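Local atomic coordinates of cryptochrome DASH, chloroplastic/mitochondrial (Arabidopsis thaliana, PDB entry 2J4D), a protein that repairs cyclobutane pyrimidine dimers in single-stranded DNA, binds DNA without sequence preference, carries FAD and a folate light antenna, and may act as a photoreceptor. Residues Asn55-Ser64 / Arg137-Thr145; Met177-Phe185 / Phe197-Arg208. All coordinates share one frame; numbering follows the deposited sequence.

Contact 1 comes first along the chain and is complete before contact 2 begins. It packs helix 56-63 against strand 138-142 of the parallel five-stranded sheet, in the alpha/beta domain of the photolyase/cryptochrome fold. Contact 2 follows the last strand of that sheet, 168-172. There the loop residues 177-185 fold against the end of helix 194-204 and the residues after it. The two centres lie 23 Å apart, and the nearest atoms are about 5 Å from each other without touching. Contact 1 thus belongs to the sheet and its helical cover. Contact 2 probably belongs to the connection leading from the sheet toward the FAD-binding helices, with the side chain of Met-177 about 9 Å from the bound FAD.

Contact 1: Asn55-Ser64 / Arg137-Thr145; sequences NDALYKAWSS and RTVFAHKET
Phe-140 and Ala-61 meet in the dense part of this contact, where helix 56-63 runs nearly antiparallel to strand 138-142. Their axes approach to 7.6 Å at an angle of 161°. The Phe-140 ring turns one face to the helix backbone, with Ala-61 N over its centre. Ala-61 CB touches CD2 of Phe-140 at 3.8 Å. Ser-64 OG closes the far end of this ring, 3.3 Å from Phe-140 CE2, and bonds back to Lys-60 O. A water at the ring edge joins Ser-64 O to Thr-138 OG1. Near the first turn, Ala-57 CB makes a CH-pi contact over a face of the His-142 ring.

Asn-55 caps the helix. With its CG anti to the backbone N (chi1 -173°), OD1 sits where Leu-58 N meets it at 2.9 Å and His-142 NE2 at 3.2 Å. The two donors come from opposite faces of the amide plane. The histidine bond is bent, 140° at the hydrogen. Asn-55 ND2 is held by Arg-51 O.

The solvent side is looser. Lys-60 is exposed, and its amine leads away from the strand. Asp-56, partly exposed, turns to Arg-300 and Thr-211.

This is a helix packed on the parallel sheet of the photolyase alpha/beta domain. The small alanines probably let it lie close, while one amide oxygen ties its N-cap to the strand's histidine.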
loop_
_atom_site.group_PDB
_atom_site.type_symbol
_atom_site.label_atom_id
_atom_site.label_comp_id
_atom_site.label_asym_id
_atom_site.label_seq_id
_atom_site.Cartn_x
_atom_site.Cartn_y
_atom_site.Cartn_z
ATOM N N ASN A 55 10.317 9.098 9.592
ATOM C CA ASN A 55 8.965 9.370 10.066
ATOM C C ASN A 55 8.924 10.778 10.661
ATOM O O ASN A 55 9.363 10.980 11.795
ATOM C CB ASN A 55 8.575 8.354 11.147
ATOM C CG ASN A 55 7.116 8.475 11.560
ATOM O OD1 ASN A 55 6.562 9.565 11.589
ATOM N ND2 ASN A 55 6.497 7.354 11.890
ATOM N N ASP A 56 8.401 11.738 9.894
ATOM C CA ASP A 56 8.307 13.126 10.344
ATOM C C ASP A 56 7.380 13.341 11.530
ATOM O O ASP A 56 7.613 14.239 12.347
ATOM C CB ASP A 56 7.846 14.042 9.207
ATOM C CG ASP A 56 8.940 14.319 8.209
ATOM O OD1 ASP A 56 10.113 14.392 8.623
ATOM O OD2 ASP A 56 8.630 14.475 7.015
ATOM N N ALA A 57 6.311 12.554 11.618
ATOM C CA ALA A 57 5.392 12.712 12.745
ATOM C C ALA A 57 6.133 12.337 14.031
ATOM O O ALA A 57 6.048 13.044 15.041
ATOM C CB ALA A 57 4.153 11.832 12.552
ATOM N N LEU A 58 6.857 11.221 13.984
ATOM C CA LEU A 58 7.645 10.754 15.119
ATOM C C LEU A 58 8.715 11.790 15.458
ATOM O O LEU A 58 8.937 12.118 16.623
ATOM C CB LEU A 58 8.323 9.424 14.780
ATOM C CG LEU A 58 9.356 8.895 15.779
ATOM C CD1 LEU A 58 8.694 8.653 17.125
ATOM C CD2 LEU A 58 9.969 7.599 15.255
ATOM N N TYR A 59 9.389 12.311 14.439
ATOM C CA TYR A 59 10.418 13.309 14.703
ATOM C C TYR A 59 9.843 14.565 15.366
ATOM O O TYR A 59 10.404 15.071 16.340
ATOM C CB TYR A 59 11.140 13.725 13.418
ATOM C CG TYR A 59 12.285 14.667 13.706
ATOM C CD1 TYR A 59 13.545 14.177 14.044
ATOM C CD2 TYR A 59 12.084 16.045 13.746
ATOM C CE1 TYR A 59 14.575 15.032 14.420
ATOM C CE2 TYR A 59 13.104 16.908 14.125
ATOM C CZ TYR A 59 14.346 16.393 14.463
ATOM O OH TYR A 59 15.348 17.238 14.871
ATOM N N LYS A 60 8.737 15.075 14.835
ATOM C CA LYS A 60 8.131 16.287 15.388
ATOM C C LYS A 60 7.604 16.067 16.801
ATOM O O LYS A 60 7.654 16.970 17.648
ATOM C CB LYS A 60 7.012 16.781 14.466
ATOM C CG LYS A 60 6.325 18.072 14.916
ATOM C CD LYS A 60 7.311 19.208 15.184
ATOM C CE LYS A 60 6.605 20.562 15.286
ATOM N NZ LYS A 60 6.709 21.353 14.019
ATOM N N ALA A 61 7.100 14.865 17.056
ATOM C CA ALA A 61 6.581 14.518 18.375
ATOM C C ALA A 61 7.731 14.523 19.385
ATOM O O ALA A 61 7.628 15.087 20.479
ATOM C CB ALA A 61 5.940 13.146 18.331
ATOM N N TRP A 62 8.832 13.892 18.999
ATOM C CA TRP A 62 10.010 13.803 19.846
ATOM C C TRP A 62 10.637 15.162 20.134
ATOM O O TRP A 62 10.984 15.461 21.274
ATOM C CB TRP A 62 11.045 12.898 19.180
ATOM C CG TRP A 62 12.378 12.883 19.860
ATOM C CD1 TRP A 62 12.707 12.238 21.020
ATOM C CD2 TRP A 62 13.570 13.530 19.408
ATOM N NE1 TRP A 62 14.037 12.441 21.314
ATOM C CE2 TRP A 62 14.589 13.232 20.342
ATOM C CE3 TRP A 62 13.878 14.334 18.302
ATOM C CZ2 TRP A 62 15.895 13.711 20.204
ATOM C CZ3 TRP A 62 15.181 14.811 18.165
ATOM C CH2 TRP A 62 16.170 14.496 19.113
ATOM N N SER A 63 10.769 15.987 19.105
ATOM C CA SER A 63 11.402 17.287 19.269
ATOM C C SER A 63 10.537 18.342 19.949
ATOM O O SER A 63 11.032 19.401 20.322
ATOM C CB SER A 63 11.883 17.815 17.912
ATOM O OG SER A 63 10.799 17.995 17.026
ATOM N N SER A 64 9.254 18.054 20.130
ATOM C CA SER A 64 8.376 19.023 20.767
ATOM C C SER A 64 7.811 18.531 22.099
ATOM O O SER A 64 6.804 19.050 22.582
ATOM C CB SER A 64 7.231 19.377 19.820
ATOM O OG SER A 64 6.391 18.261 19.612
ATOM N N ARG A 137 -0.070 17.468 25.489
ATOM C CA ARG A 137 -0.344 18.788 24.934
ATOM C C ARG A 137 -0.766 18.660 23.477
ATOM O O ARG A 137 -1.488 19.501 22.945
ATOM C CB ARG A 137 0.909 19.661 24.990
ATOM C CG ARG A 137 1.566 19.745 26.352
ATOM C CD ARG A 137 2.729 20.727 26.320
ATOM N NE ARG A 137 3.378 20.843 27.621
ATOM C CZ ARG A 137 4.410 21.642 27.872
ATOM N NH1 ARG A 137 4.914 22.402 26.906
ATOM N NH2 ARG A 137 4.941 21.679 29.086
ATOM N N THR A 138 -0.317 17.588 22.838
ATOM C CA THR A 138 -0.602 17.388 21.428
ATOM C C THR A 138 -0.734 15.922 21.044
ATOM O O THR A 138 -0.305 15.027 21.773
ATOM C CB THR A 138 0.549 17.939 20.584
ATOM O OG1 THR A 138 1.767 17.325 21.027
ATOM C CG2 THR A 138 0.686 19.436 20.739
ATOM N N VAL A 139 -1.359 15.695 19.893
ATOM C CA VAL A 139 -1.476 14.362 19.318
ATOM C C VAL A 139 -0.975 14.592 17.893
ATOM O O VAL A 139 -1.545 15.399 17.154
ATOM C CB VAL A 139 -2.925 13.847 19.253
ATOM C CG1 VAL A 139 -2.955 12.504 18.507
ATOM C CG2 VAL A 139 -3.493 13.677 20.657
ATOM N N PHE A 140 0.112 13.917 17.538
ATOM C CA PHE A 140 0.713 14.018 16.210
ATOM C C PHE A 140 0.316 12.812 15.365
ATOM O O PHE A 140 0.213 11.698 15.873
ATOM C CB PHE A 140 2.242 14.046 16.323
ATOM C CG PHE A 140 2.799 15.380 16.717
ATOM C CD1 PHE A 140 2.953 16.386 15.771
ATOM C CD2 PHE A 140 3.153 15.640 18.037
ATOM C CE1 PHE A 140 3.455 17.637 16.134
ATOM C CE2 PHE A 140 3.655 16.884 18.410
ATOM C CZ PHE A 140 3.807 17.886 17.455
ATOM N N ALA A 141 0.101 13.042 14.074
ATOM C CA ALA A 141 -0.248 11.964 13.162
ATOM C C ALA A 141 -0.015 12.448 11.743
ATOM O O ALA A 141 0.108 13.649 11.496
ATOM C CB ALA A 141 -1.705 11.560 13.340
ATOM N N HIS A 142 0.061 11.508 10.812
ATOM C CA HIS A 142 0.240 11.868 9.419
ATOM C C HIS A 142 -1.115 12.203 8.835
ATOM O O HIS A 142 -2.123 11.595 9.189
ATOM C CB HIS A 142 0.874 10.717 8.646
ATOM C CG HIS A 142 2.361 10.667 8.783
ATOM N ND1 HIS A 142 3.186 11.642 8.265
ATOM C CD2 HIS A 142 3.171 9.773 9.394
ATOM C CE1 HIS A 142 4.443 11.350 8.550
ATOM N NE2 HIS A 142 4.462 10.220 9.235
ATOM N N LYS A 143 -1.126 13.181 7.939
ATOM C CA LYS A 143 -2.343 13.625 7.277
ATOM C C LYS A 143 -2.753 12.612 6.219
ATOM O O LYS A 143 -1.908 12.114 5.472
ATOM C CB LYS A 143 -2.087 14.970 6.594
ATOM C CG LYS A 143 -3.310 15.582 5.901
ATOM C CD LYS A 143 -4.224 16.271 6.917
ATOM C CE LYS A 143 -5.487 16.814 6.258
ATOM N NZ LYS A 143 -6.392 15.704 5.839
ATOM N N GLU A 144 -4.037 12.285 6.163
ATOM C CA GLU A 144 -4.514 11.367 5.136
ATOM C C GLU A 144 -5.333 12.185 4.136
ATOM O O GLU A 144 -5.582 13.375 4.358
ATOM C CB GLU A 144 -5.337 10.238 5.752
ATOM C CG GLU A 144 -4.473 9.186 6.429
ATOM C CD GLU A 144 -3.684 8.331 5.434
ATOM O OE1 GLU A 144 -3.681 8.652 4.227
ATOM O OE2 GLU A 144 -3.064 7.332 5.864
ATOM N N THR A 145 -5.763 11.564 3.046
ATOM C CA THR A 145 -6.484 12.319 2.026
ATOM C C THR A 145 -7.940 11.985 1.710
ATOM O O THR A 145 -8.700 12.876 1.331
ATOM C CB THR A 145 -5.717 12.272 0.682
ATOM O OG1 THR A 145 -5.596 10.910 0.252
ATOM C CG2 THR A 145 -4.327 12.875 0.827
HETATM O O HOH W 1 4.159 18.418 21.774
#

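Contact 2: Met177-Phe185 / Phe197-Arg208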
loop_
_atom_site.group_PDB
_atom_site.type_symbol
_atom_site.label_atom_id
_atom_site.label_comp_id
_atom_site.label_asym_id
_atom_site.label_seq_id
_atom_site.Cartn_x
_atom_site.Cartn_y
_atom_site.Cartn_z
ATOM N N MET A 177 6.791 10.984 -2.298
ATOM C CA MET A 177 8.210 11.176 -2.590
ATOM C C MET A 177 8.468 12.661 -2.752
ATOM O O MET A 177 9.460 13.180 -2.251
ATOM C CB MET A 177 8.633 10.429 -3.853
ATOM C CG MET A 177 10.150 10.355 -4.017
ATOM S SD MET A 177 10.639 9.045 -5.144
ATOM C CE MET A 177 9.975 9.669 -6.703
ATOM N N TYR A 178 7.579 13.332 -3.475
ATOM C CA TYR A 178 7.654 14.773 -3.628
ATOM C C TYR A 178 6.673 15.313 -2.587
ATOM O O TYR A 178 5.525 14.879 -2.530
ATOM C CB TYR A 178 7.218 15.212 -5.029
ATOM C CG TYR A 178 8.267 14.958 -6.078
ATOM C CD1 TYR A 178 8.252 13.792 -6.838
ATOM C CD2 TYR A 178 9.301 15.872 -6.287
ATOM C CE1 TYR A 178 9.245 13.540 -7.785
ATOM C CE2 TYR A 178 10.302 15.629 -7.233
ATOM C CZ TYR A 178 10.265 14.460 -7.975
ATOM O OH TYR A 178 11.245 14.213 -8.906
ATOM N N HIS A 179 7.125 16.256 -1.773
ATOM C CA HIS A 179 6.287 16.833 -0.724
ATOM C C HIS A 179 5.208 17.759 -1.281
ATOM O O HIS A 179 5.460 18.537 -2.197
ATOM C CB HIS A 179 7.172 17.595 0.272
ATOM C CG HIS A 179 6.511 17.869 1.587
ATOM N ND1 HIS A 179 5.472 18.762 1.728
ATOM C CD2 HIS A 179 6.748 17.370 2.823
ATOM C CE1 HIS A 179 5.096 18.803 2.994
ATOM N NE2 HIS A 179 5.856 17.968 3.680
ATOM N N LYS A 180 4.006 17.685 -0.714
ATOM C CA LYS A 180 2.900 18.517 -1.178
ATOM C C LYS A 180 3.238 20.015 -1.176
ATOM O O LYS A 180 2.878 20.739 -2.107
ATOM C CB LYS A 180 1.660 18.266 -0.310
ATOM C CG LYS A 180 0.381 18.922 -0.835
ATOM C CD LYS A 180 -0.844 18.443 -0.051
ATOM C CE LYS A 180 -1.223 19.395 1.067
ATOM N NZ LYS A 180 -1.854 20.640 0.538
ATOM N N ASP A 181 3.936 20.473 -0.139
ATOM C CA ASP A 181 4.296 21.883 -0.018
ATOM C C ASP A 181 5.333 22.359 -1.033
ATOM O O ASP A 181 5.473 23.569 -1.251
ATOM C CB ASP A 181 4.829 22.181 1.387
ATOM C CG ASP A 181 3.788 21.976 2.461
ATOM O OD1 ASP A 181 2.591 21.973 2.128
ATOM O OD2 ASP A 181 4.169 21.830 3.639
ATOM N N ASP A 182 6.052 21.420 -1.652
ATOM C CA ASP A 182 7.092 21.767 -2.621
ATOM C C ASP A 182 6.635 21.744 -4.074
ATOM O O ASP A 182 7.405 22.111 -4.960
ATOM C CB ASP A 182 8.296 20.817 -2.507
ATOM C CG ASP A 182 8.956 20.842 -1.143
ATOM O OD1 ASP A 182 8.862 21.866 -0.437
ATOM O OD2 ASP A 182 9.596 19.830 -0.782
ATOM N N LEU A 183 5.408 21.289 -4.321
ATOM C CA LEU A 183 4.873 21.200 -5.680
ATOM C C LEU A 183 4.784 22.542 -6.397
ATOM O O LEU A 183 4.648 23.587 -5.765
ATOM C CB LEU A 183 3.483 20.562 -5.661
ATOM C CG LEU A 183 3.411 19.104 -5.203
ATOM C CD1 LEU A 183 1.956 18.658 -5.184
ATOM C CD2 LEU A 183 4.216 18.227 -6.150
ATOM N N PRO A 184 4.870 22.525 -7.736
ATOM C CA PRO A 184 4.791 23.758 -8.527
ATOM C C PRO A 184 3.348 24.187 -8.778
ATOM O O PRO A 184 3.077 24.968 -9.682
ATOM C CB PRO A 184 5.522 23.388 -9.813
ATOM C CG PRO A 184 5.181 21.939 -9.978
ATOM C CD PRO A 184 5.312 21.389 -8.567
ATOM N N PHE A 185 2.425 23.653 -7.983
ATOM C CA PHE A 185 1.007 23.989 -8.094
ATOM C C PHE A 185 0.244 23.472 -6.879
ATOM O O PHE A 185 0.690 22.534 -6.219
ATOM C CB PHE A 185 0.392 23.405 -9.387
ATOM C CG PHE A 185 1.024 22.105 -9.851
ATOM C CD1 PHE A 185 1.058 20.986 -9.021
ATOM C CD2 PHE A 185 1.606 22.016 -11.114
ATOM C CE1 PHE A 185 1.669 19.800 -9.441
ATOM C CE2 PHE A 185 2.220 20.836 -11.546
ATOM C CZ PHE A 185 2.253 19.723 -10.707
ATOM N N PHE A 197 2.232 16.209 -15.068
ATOM C CA PHE A 197 2.542 16.277 -13.642
ATOM C C PHE A 197 3.997 15.859 -13.452
ATOM O O PHE A 197 4.777 16.540 -12.790
ATOM C CB PHE A 197 1.639 15.320 -12.857
ATOM C CG PHE A 197 2.118 15.044 -11.464
ATOM C CD1 PHE A 197 1.956 15.990 -10.456
ATOM C CD2 PHE A 197 2.735 13.831 -11.153
ATOM C CE1 PHE A 197 2.398 15.731 -9.156
ATOM C CE2 PHE A 197 3.181 13.563 -9.857
ATOM C CZ PHE A 197 3.012 14.513 -8.858
ATOM N N ARG A 198 4.362 14.734 -14.049
ATOM C CA ARG A 198 5.724 14.233 -13.919
ATOM C C ARG A 198 6.771 15.208 -14.443
ATOM O O ARG A 198 7.750 15.515 -13.751
ATOM C CB ARG A 198 5.875 12.895 -14.643
ATOM C CG ARG A 198 7.285 12.318 -14.558
ATOM C CD ARG A 198 7.399 11.012 -15.325
ATOM N NE ARG A 198 7.191 11.201 -16.757
ATOM C CZ ARG A 198 8.030 11.859 -17.552
ATOM N NH1 ARG A 198 9.139 12.391 -17.057
ATOM N NH2 ARG A 198 7.753 11.988 -18.841
ATOM N N LYS A 199 6.577 15.693 -15.665
ATOM C CA LYS A 199 7.545 16.622 -16.236
ATOM C C LYS A 199 7.720 17.842 -15.346
ATOM O O LYS A 199 8.836 18.335 -15.179
ATOM C CB LYS A 199 7.117 17.068 -17.639
ATOM C CG LYS A 199 7.146 15.963 -18.678
ATOM C CD LYS A 199 6.983 16.532 -20.083
ATOM C CE LYS A 199 6.830 15.426 -21.122
ATOM N NZ LYS A 199 7.967 14.460 -21.121
ATOM N N SER A 200 6.622 18.313 -14.757
ATOM C CA SER A 200 6.672 19.490 -13.893
ATOM C C SER A 200 7.431 19.293 -12.594
ATOM O O SER A 200 8.286 20.108 -12.248
ATOM C CB SER A 200 5.261 19.985 -13.568
ATOM O OG SER A 200 4.583 20.340 -14.753
ATOM N N VAL A 201 7.124 18.231 -11.855
ATOM C CA VAL A 201 7.834 18.024 -10.603
ATOM C C VAL A 201 9.304 17.712 -10.847
ATOM O O VAL A 201 10.164 18.178 -10.101
ATOM C CB VAL A 201 7.192 16.906 -9.737
ATOM C CG1 VAL A 201 5.769 17.311 -9.365
ATOM C CG2 VAL A 201 7.197 15.578 -10.482
ATOM N N GLU A 202 9.602 16.949 -11.897
ATOM C CA GLU A 202 10.992 16.602 -12.192
ATOM C C GLU A 202 11.792 17.815 -12.631
ATOM O O GLU A 202 12.999 17.887 -12.421
ATOM C CB GLU A 202 11.065 15.515 -13.269
ATOM C CG GLU A 202 10.540 14.167 -12.801
ATOM C CD GLU A 202 10.921 13.027 -13.721
ATOM O OE1 GLU A 202 10.528 13.048 -14.903
ATOM O OE2 GLU A 202 11.619 12.104 -13.252
ATOM N N ALA A 203 11.117 18.782 -13.236
ATOM C CA ALA A 203 11.807 19.975 -13.691
ATOM C C ALA A 203 11.872 21.074 -12.636
ATOM O O ALA A 203 12.842 21.837 -12.583
ATOM C CB ALA A 203 11.139 20.510 -14.949
ATOM N N LYS A 204 10.862 21.147 -11.774
ATOM C CA LYS A 204 10.840 22.217 -10.789
ATOM C C LYS A 204 10.936 21.842 -9.317
ATOM O O LYS A 204 10.925 22.724 -8.456
ATOM C CB LYS A 204 9.581 23.056 -10.998
ATOM C CG LYS A 204 9.355 23.474 -12.437
ATOM C CD LYS A 204 8.123 24.345 -12.537
ATOM C CE LYS A 204 7.619 24.453 -13.960
ATOM N NZ LYS A 204 6.376 25.277 -14.005
ATOM N N CYS A 205 11.036 20.557 -9.012
ATOM C CA CYS A 205 11.109 20.148 -7.613
ATOM C C CYS A 205 12.294 19.275 -7.294
ATOM O O CYS A 205 12.892 18.656 -8.175
ATOM C CB CYS A 205 9.861 19.366 -7.205
ATOM S SG CYS A 205 8.319 20.185 -7.512
ATOM N N SER A 206 12.607 19.222 -6.006
ATOM C CA SER A 206 13.678 18.388 -5.489
ATOM C C SER A 206 13.012 17.427 -4.512
ATOM O O SER A 206 11.942 17.721 -3.966
ATOM C CB SER A 206 14.715 19.224 -4.730
ATOM O OG SER A 206 15.496 20.001 -5.614
ATOM N N ILE A 207 13.636 16.275 -4.303
ATOM C CA ILE A 207 13.125 15.292 -3.362
ATOM C C ILE A 207 13.892 15.554 -2.069
ATOM O O ILE A 207 15.118 15.645 -2.080
ATOM C CB ILE A 207 13.404 13.854 -3.857
ATOM C CG1 ILE A 207 12.593 13.578 -5.127
ATOM C CG2 ILE A 207 13.037 12.841 -2.772
ATOM C CD1 ILE A 207 12.879 12.227 -5.756
ATOM N N ARG A 208 13.181 15.700 -0.958
ATOM C CA ARG A 208 13.839 15.967 0.318
ATOM C C ARG A 208 14.591 14.751 0.835
ATOM O O ARG A 208 14.189 13.611 0.587
ATOM C CB ARG A 208 12.811 16.379 1.375
ATOM C CG ARG A 208 11.973 17.597 1.005
ATOM C CD ARG A 208 11.006 17.927 2.125
ATOM N NE ARG A 208 10.145 19.068 1.819
ATOM C CZ ARG A 208 9.370 19.670 2.719
ATOM N NH1 ARG A 208 9.352 19.243 3.973
ATOM N NH2 ARG A 208 8.618 20.701 2.371
HETATM O O HOH W 2 10.392 15.307 -0.890
HETATM O O HOH W 3 13.095 16.037 -9.356
HETATM O O HOH W 4 12.376 12.041 -10.237
HETATM O O HOH W 5 9.679 17.607 -2.246
HETATM O O HOH W 6 6.753 21.987 4.161
#
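Met-177 lays its CG against CD1 of Ile-207 at 3.7 Å, in the loop after strand 168-172. Its carbonyl O reaches Arg-208 N through a water. Met-177 N and Tyr-178 N both bond the carboxylate of Asp-330 on helix 317-339.

The Tyr-178 ring is clasped between two CH-pi contacts. Val-201 CB stands over the centre of one face, 4.1 Å from the centroid. Ile-207 CG1 covers the opposite face, nearer the rim. Two waters lie in the ring plane at the hydroxyl; one leads to Cys-205 O and the other to Glu-202 OE2.

His-179 stacks on the guanidinium of Arg-208, with centres 3.8 Å apart and planes at 9°. With CG anti to the backbone N (chi1 -162°), the ring is swung out against that guanidinium. Its ND1 accepts from Asp-181 N in the ring plane, which helps fix the ring's rotation. Trp-173 also meets this ring. With an alanine in its place, the Arg-208 guanidinium would probably lose its flat partner and Asp-181 N its acceptor.

Arg-208 offers the side of its guanidinium to the Asp-182 carboxylate in a salt bridge. Arg-208 NE binds Asp-182 OD2 at 2.8 Å and Arg-208 NH2 binds Asp-182 OD1 at 3.0 Å, the latter nearly straight at 172°. A water also links Asp-182 OD2 to His-179 N and Ser-206 O.

Leu-183 CD2 then meets Val-201 CG1 at 3.7 Å. Pro-184 CD packs on Cys-205 SG at 3.4 Å. Phe-185 presents its ring edge to Phe-197 CD1, its CZ being 3.8 Å from that atom. Phe-197 in turn meets Tyr-331. This loop-and-helix packing is consistent with the connection that leads, in the photolyase/cryptochrome fold, from the alpha/beta domain to the FAD-binding helical domain.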